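PDB 5ZUU: 30-kDa cleavage and polyadenylation specificity factor 30 from Arabidopsis thaliana, which recognises m6A-modified RNA through its YTH domain and, within the CPSF complex, helps select poly(A) sites during pre-mRNA 3'-end formation. Local coordinates for residues A[9-13]-A[106-110]. Sequence-based numbering, arbitrary orientation.
Sequences SHPLP and KWLKL
In this YTH domain of the PUA-like clan, the extended N-terminal loop 9-13 packs on segment 106-110 of strand 103-114 in the central mixed sheet. Its end-to-end direction is 115° from that of residues 106-109. Leu-108 and Lys-109 form a classic beta bulge opposite Cys-74. Leu-108 has phi/psi of -95/-46°, and its carbonyl faces the loop. There His-10 N donates a hydrogen bond to Leu-108 O (2.9 Å, 160°). The CA atoms of His-10 and Leu-108 lie 4.6 Å apart. These two residues bury the most surface. Leu-108, rotamer mt, sits between His-10 and Pro-13: His-10 CB to Leu-108 CD2 is 3.6 Å, and Pro-13 CD to Leu-108 CD1 is 3.8 Å. Lys-106, trans through chi3 and turned at chi4 (94°), lays CE over one face of the His-10 ring (chi1 m), a CH-pi contact 4.2 Å from the centroid. Glu-168 of helix 159-172 pairs with both residues, accepting from His-10 NE2 and bridging to Lys-106 NZ. This joins loop, strand and C-terminal helix. Ser-9 CB packs 4.0 Å from Lys-109 CD, and a water lies 3.0 Å from Ser-9 OG.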
# COMPACT_ATOMS: atom_id res chain seq x y z
N SER A 9 -0.69 -7.27 -13.17
CA SER A 9 -0.56 -6.92 -11.77
C SER A 9 0.30 -8.02 -11.08
O SER A 9 0.53 -9.07 -11.67
CB SER A 9 -1.97 -6.77 -11.14
OG SER A 9 -2.64 -8.02 -10.96
N HIS A 10 0.84 -7.77 -9.89
CA HIS A 10 1.60 -8.76 -9.22
C HIS A 10 0.62 -9.42 -8.27
O HIS A 10 -0.16 -8.73 -7.61
CB HIS A 10 2.79 -8.18 -8.44
CG HIS A 10 3.75 -7.46 -9.29
ND1 HIS A 10 4.76 -8.11 -9.97
CD2 HIS A 10 3.81 -6.16 -9.67
CE1 HIS A 10 5.44 -7.23 -10.69
NE2 HIS A 10 4.87 -6.05 -10.55
N PRO A 11 0.66 -10.74 -8.22
CA PRO A 11 -0.12 -11.47 -7.23
C PRO A 11 0.36 -11.19 -5.78
O PRO A 11 1.52 -10.92 -5.53
CB PRO A 11 0.15 -12.91 -7.59
CG PRO A 11 1.57 -12.87 -8.10
CD PRO A 11 1.67 -11.58 -8.88
N LEU A 12 -0.56 -11.27 -4.84
CA LEU A 12 -0.26 -11.23 -3.46
C LEU A 12 0.86 -12.23 -3.19
O LEU A 12 0.71 -13.37 -3.53
CB LEU A 12 -1.53 -11.57 -2.71
CG LEU A 12 -1.57 -11.09 -1.28
CD1 LEU A 12 -1.51 -9.57 -1.27
CD2 LEU A 12 -2.83 -11.65 -0.65
N PRO A 13 2.03 -11.79 -2.66
CA PRO A 13 3.07 -12.76 -2.34
C PRO A 13 2.53 -13.87 -1.45
O PRO A 13 1.62 -13.63 -0.61
CB PRO A 13 4.08 -11.96 -1.52
CG PRO A 13 3.84 -10.54 -1.86
CD PRO A 13 2.43 -10.42 -2.30
N LYS A 106 6.83 -1.77 -3.63
CA LYS A 106 6.49 -2.30 -4.95
C LYS A 106 4.99 -2.43 -5.01
O LYS A 106 4.41 -3.21 -4.25
CB LYS A 106 7.12 -3.64 -5.07
CG LYS A 106 6.71 -4.51 -6.24
CD LYS A 106 7.62 -5.74 -6.16
CE LYS A 106 7.02 -7.01 -6.71
NZ LYS A 106 7.47 -7.12 -8.11
N TRP A 107 4.38 -1.67 -5.91
CA TRP A 107 2.95 -1.71 -6.12
C TRP A 107 2.53 -3.02 -6.73
O TRP A 107 3.08 -3.46 -7.71
CB TRP A 107 2.54 -0.52 -6.97
CG TRP A 107 2.55 0.69 -6.15
CD1 TRP A 107 3.56 1.63 -6.06
CD2 TRP A 107 1.61 1.03 -5.14
NE1 TRP A 107 3.25 2.58 -5.12
CE2 TRP A 107 2.05 2.26 -4.55
CE3 TRP A 107 0.39 0.48 -4.74
CZ2 TRP A 107 1.34 2.91 -3.56
CZ3 TRP A 107 -0.33 1.15 -3.76
CH2 TRP A 107 0.16 2.34 -3.15
N LEU A 108 1.63 -3.73 -6.04
CA LEU A 108 1.22 -5.05 -6.48
C LEU A 108 -0.05 -4.95 -7.33
O LEU A 108 -0.10 -5.52 -8.40
CB LEU A 108 1.09 -6.00 -5.33
CG LEU A 108 2.34 -6.07 -4.48
CD1 LEU A 108 1.99 -6.77 -3.16
CD2 LEU A 108 3.52 -6.76 -5.18
N LYS A 109 -1.03 -4.18 -6.87
CA LYS A 109 -2.28 -4.08 -7.45
C LYS A 109 -2.81 -2.69 -7.23
O LYS A 109 -2.84 -2.18 -6.11
CB LYS A 109 -3.25 -5.05 -6.77
CG LYS A 109 -4.72 -5.00 -7.26
CD LYS A 109 -4.85 -5.55 -8.69
CE LYS A 109 -6.23 -5.24 -9.27
NZ LYS A 109 -6.60 -5.88 -10.60
N LEU A 110 -3.23 -2.07 -8.29
CA LEU A 110 -3.86 -0.76 -8.26
C LEU A 110 -5.27 -0.80 -8.85
O LEU A 110 -5.46 -1.36 -9.95
CB LEU A 110 -2.97 0.17 -9.10
CG LEU A 110 -1.76 0.54 -8.24
CD1 LEU A 110 -0.51 0.86 -9.10
CD2 LEU A 110 -2.12 1.64 -7.25
O HOH W 1 -4.57 -7.17 -13.10